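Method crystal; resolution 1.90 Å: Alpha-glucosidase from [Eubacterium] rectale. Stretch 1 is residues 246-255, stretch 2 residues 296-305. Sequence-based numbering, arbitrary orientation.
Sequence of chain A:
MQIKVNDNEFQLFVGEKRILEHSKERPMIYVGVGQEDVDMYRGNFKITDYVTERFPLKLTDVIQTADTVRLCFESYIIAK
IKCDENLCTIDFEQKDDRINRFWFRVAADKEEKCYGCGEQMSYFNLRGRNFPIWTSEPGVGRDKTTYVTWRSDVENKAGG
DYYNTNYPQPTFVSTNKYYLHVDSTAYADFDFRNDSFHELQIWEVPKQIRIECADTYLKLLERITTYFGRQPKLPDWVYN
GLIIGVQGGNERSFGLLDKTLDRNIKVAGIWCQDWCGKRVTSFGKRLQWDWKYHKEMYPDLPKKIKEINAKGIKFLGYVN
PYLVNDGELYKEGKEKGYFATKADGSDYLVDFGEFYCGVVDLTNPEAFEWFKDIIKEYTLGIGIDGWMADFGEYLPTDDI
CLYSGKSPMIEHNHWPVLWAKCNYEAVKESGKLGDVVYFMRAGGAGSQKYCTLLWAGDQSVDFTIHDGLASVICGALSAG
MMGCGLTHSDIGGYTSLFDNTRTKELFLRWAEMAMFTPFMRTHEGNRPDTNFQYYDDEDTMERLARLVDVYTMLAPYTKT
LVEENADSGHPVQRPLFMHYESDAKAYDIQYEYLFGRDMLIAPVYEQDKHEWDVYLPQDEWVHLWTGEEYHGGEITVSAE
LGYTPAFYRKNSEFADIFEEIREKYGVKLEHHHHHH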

# COMPACT_ATOMS: atom_id res chain seq x y z
N VAL A 246 14.80 -32.47 13.86
CA VAL A 246 13.95 -33.59 13.49
C VAL A 246 12.77 -33.62 14.45
O VAL A 246 12.77 -32.93 15.48
CB VAL A 246 14.70 -34.95 13.52
CG1 VAL A 246 15.90 -34.92 12.58
CG2 VAL A 246 15.12 -35.30 14.95
N GLN A 247 11.77 -34.41 14.11
CA GLN A 247 10.53 -34.45 14.87
C GLN A 247 9.92 -35.83 14.73
O GLN A 247 10.36 -36.65 13.92
CB GLN A 247 9.50 -33.42 14.39
CG GLN A 247 9.88 -31.95 14.56
CD GLN A 247 8.84 -31.03 13.96
OE1 GLN A 247 8.20 -30.25 14.67
NE2 GLN A 247 8.64 -31.12 12.65
N GLY A 248 8.90 -36.08 15.55
CA GLY A 248 8.03 -37.24 15.39
C GLY A 248 7.97 -38.18 16.57
O GLY A 248 7.30 -39.21 16.47
N GLY A 249 8.63 -37.89 17.68
CA GLY A 249 8.64 -38.80 18.82
C GLY A 249 9.90 -39.64 18.87
O GLY A 249 10.75 -39.63 17.96
N ASN A 250 10.00 -40.43 19.95
CA ASN A 250 11.22 -41.20 20.23
C ASN A 250 11.72 -41.97 19.01
O ASN A 250 12.87 -41.82 18.59
CB ASN A 250 10.99 -42.17 21.39
CG ASN A 250 11.22 -41.55 22.74
OD1 ASN A 250 11.82 -40.48 22.85
ND2 ASN A 250 10.75 -42.22 23.78
N GLU A 251 10.87 -42.85 18.47
CA GLU A 251 11.37 -43.75 17.43
C GLU A 251 11.83 -42.98 16.19
O GLU A 251 12.89 -43.27 15.63
CB GLU A 251 10.29 -44.77 17.06
CG GLU A 251 10.68 -45.66 15.89
CD GLU A 251 9.53 -46.55 15.41
OE1 GLU A 251 8.38 -46.31 15.82
OE2 GLU A 251 9.79 -47.50 14.64
N ARG A 252 11.04 -41.99 15.74
CA ARG A 252 11.42 -41.30 14.51
C ARG A 252 12.63 -40.38 14.73
O ARG A 252 13.59 -40.39 13.94
CB ARG A 252 10.24 -40.50 13.95
CG ARG A 252 10.53 -39.88 12.56
CD ARG A 252 9.33 -39.11 12.00
NE ARG A 252 9.57 -38.65 10.62
CZ ARG A 252 10.24 -37.55 10.28
NH1 ARG A 252 10.78 -36.75 11.20
NH2 ARG A 252 10.39 -37.23 8.99
N SER A 253 12.59 -39.56 15.79
CA SER A 253 13.65 -38.59 16.01
C SER A 253 14.98 -39.27 16.31
O SER A 253 15.99 -38.99 15.66
CB SER A 253 13.27 -37.64 17.15
OG SER A 253 12.25 -36.75 16.73
N PHE A 254 15.01 -40.17 17.29
CA PHE A 254 16.27 -40.84 17.56
C PHE A 254 16.64 -41.81 16.44
O PHE A 254 17.83 -42.08 16.23
CB PHE A 254 16.23 -41.52 18.93
CG PHE A 254 16.12 -40.53 20.08
CD1 PHE A 254 17.15 -39.65 20.35
CD2 PHE A 254 14.98 -40.46 20.85
CE1 PHE A 254 17.06 -38.73 21.38
CE2 PHE A 254 14.87 -39.54 21.89
CZ PHE A 254 15.92 -38.67 22.15
N GLY A 255 15.65 -42.31 15.70
CA GLY A 255 15.95 -43.05 14.49
C GLY A 255 16.68 -42.22 13.44
O GLY A 255 17.61 -42.70 12.80
N GLU A 296 3.75 -39.09 25.91
CA GLU A 296 3.34 -40.11 24.95
C GLU A 296 4.20 -40.10 23.69
O GLU A 296 4.58 -41.16 23.20
CB GLU A 296 1.86 -39.91 24.58
CG GLU A 296 1.01 -39.35 25.73
CD GLU A 296 1.15 -40.13 27.04
OE1 GLU A 296 1.16 -41.39 27.00
OE2 GLU A 296 1.25 -39.49 28.11
N MET A 297 4.56 -38.92 23.18
CA MET A 297 5.44 -38.87 22.01
C MET A 297 6.89 -39.20 22.38
O MET A 297 7.58 -39.89 21.63
CB MET A 297 5.36 -37.51 21.35
CG MET A 297 4.06 -37.28 20.61
SD MET A 297 3.98 -35.66 19.83
CE MET A 297 5.20 -35.86 18.51
N TYR A 298 7.37 -38.70 23.52
CA TYR A 298 8.75 -38.93 23.96
C TYR A 298 8.76 -39.54 25.37
O TYR A 298 9.29 -38.93 26.31
CB TYR A 298 9.55 -37.62 23.93
CG TYR A 298 9.82 -37.07 22.54
CD1 TYR A 298 10.92 -37.50 21.81
CD2 TYR A 298 8.97 -36.13 21.97
CE1 TYR A 298 11.16 -37.00 20.54
CE2 TYR A 298 9.21 -35.62 20.70
CZ TYR A 298 10.30 -36.06 19.99
OH TYR A 298 10.55 -35.57 18.72
N PRO A 299 8.23 -40.75 25.54
CA PRO A 299 8.26 -41.37 26.88
C PRO A 299 9.67 -41.52 27.42
O PRO A 299 10.60 -41.89 26.69
CB PRO A 299 7.59 -42.74 26.66
CG PRO A 299 7.80 -43.03 25.21
CD PRO A 299 7.66 -41.67 24.54
N ASP A 300 9.82 -41.22 28.71
CA ASP A 300 11.11 -41.33 29.39
C ASP A 300 12.20 -40.53 28.67
O ASP A 300 13.35 -40.95 28.57
CB ASP A 300 11.51 -42.80 29.55
CG ASP A 300 10.59 -43.56 30.50
OD1 ASP A 300 9.76 -42.92 31.21
OD2 ASP A 300 10.69 -44.80 30.54
N LEU A 301 11.83 -39.36 28.17
CA LEU A 301 12.82 -38.50 27.53
C LEU A 301 14.05 -38.24 28.40
O LEU A 301 15.17 -38.33 27.87
CB LEU A 301 12.16 -37.18 27.10
CG LEU A 301 13.06 -36.16 26.38
CD1 LEU A 301 13.70 -36.78 25.16
CD2 LEU A 301 12.28 -34.92 26.00
N PRO A 302 13.93 -37.96 29.71
CA PRO A 302 15.16 -37.71 30.49
C PRO A 302 16.15 -38.86 30.43
O PRO A 302 17.36 -38.64 30.36
CB PRO A 302 14.61 -37.50 31.92
CG PRO A 302 13.21 -36.99 31.72
CD PRO A 302 12.71 -37.79 30.52
N LYS A 303 15.65 -40.09 30.44
CA LYS A 303 16.52 -41.25 30.28
C LYS A 303 17.19 -41.24 28.90
O LYS A 303 18.40 -41.50 28.79
CB LYS A 303 15.70 -42.53 30.48
CG LYS A 303 16.52 -43.77 30.78
CD LYS A 303 15.64 -44.98 31.11
CE LYS A 303 16.50 -46.20 31.46
NZ LYS A 303 15.69 -47.40 31.85
N LYS A 304 16.42 -40.96 27.84
CA LYS A 304 16.99 -40.92 26.49
C LYS A 304 18.05 -39.85 26.37
O LYS A 304 19.08 -40.06 25.71
CB LYS A 304 15.89 -40.66 25.46
CG LYS A 304 14.79 -41.71 25.41
CD LYS A 304 15.28 -42.95 24.68
CE LYS A 304 14.11 -43.75 24.15
NZ LYS A 304 13.20 -44.17 25.25
N ILE A 305 17.82 -38.68 26.97
CA ILE A 305 18.81 -37.61 26.94
C ILE A 305 20.12 -38.08 27.56
O ILE A 305 21.21 -37.84 27.01
CB ILE A 305 18.26 -36.35 27.63
CG1 ILE A 305 17.16 -35.73 26.76
CG2 ILE A 305 19.39 -35.35 27.86
CD1 ILE A 305 16.37 -34.63 27.44

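The contact begins at the loop that leads into the first helix. V246 does not reach the other stretch, and Q247 approaches it mainly through its backbone, with CA 4.0 Å from Y298 OH. The end of the Q247 side chain leads away and finds its hydrogen-bonding partners elsewhere in the structure, while the backbone Q247 O accepts a hydrogen bond from R252 NH1 at 2.8 Å (N-H...O angle 156°), which ties the loop to the helix that follows.

G248 touches the terminal methyl of M297, with G248 C 4.1 Å from M297 CE. Its phi/psi of 121/3 would press a CB against the preceding carbonyl O, and an ideal CB would also lie 2.6 Å from R252 CD, so the absence of a side chain is accounted for within stretch 1 alone.

G249, at the N-cap position, gives the shortest CA-CA distance across the stretches, 4.5 Å from G249 CA to M297 CA. Its phi/psi of 99/175 again calls for glycine, and here the other stretch adds a second constraint, because an ideal CB would stand 2.9 Å from M297 O. G249 CA also sits 3.6 Å from the centroid of the Y298 ring, 20° off the ring normal, a CH-pi contact over one face. The same residue donates from G249 N to Y298 OH at 3.2 Å with an angle of 154°, so backbone and ring are held together at two points.

N250 buries the most area of any residue in the contact, 92 Å². Its backbone N donates to M297 O (3.0 Å, 158°), giving this first-turn amide an acceptor from the other stretch. The side chain, at chi1 -86°, starts sideways but its end comes nearer, and N250 ND2 donates to P299 O at 2.9 Å and 153°. Nearby nitrogens should not be counted as partners: N250 ND2 lies 3.5 Å from K304 NZ, but both are donors. N250 OD1 is 3.3 Å from Y298 CD1, at the edge of the ring, and is buried by the contact without a hydrogen-bonding partner anywhere in the model.

E251 and R252 make no contact across the stretches. S253 returns to it, its CA-to-CB bond pointing toward stretch 2, and S253 OG donates to Y298 OH at 2.9 Å. That hydroxyl therefore accepts from both G249 N and S253 OG, and the small area S253 loses, 13 Å², understates its part in anchoring the tyrosine.

F254 supplies the apolar end of the contact. Its ring meets K304 through CZ to CB at 3.9 Å and L301 through CZ to CD1 at 4.2 Å, the leucine methyl lying at the ring edge. F254 CE2 is 4.4 Å from Y298 CD1, on the edge of the tyrosine ring, so these two aromatics meet without stacking. G255 takes no part. The helix axes approach no closer than 12.7 Å and run nearly parallel, at 16°; side chains bridge that gap, whereas the backbones meet where the first helix begins, at G249 and N250 against M297.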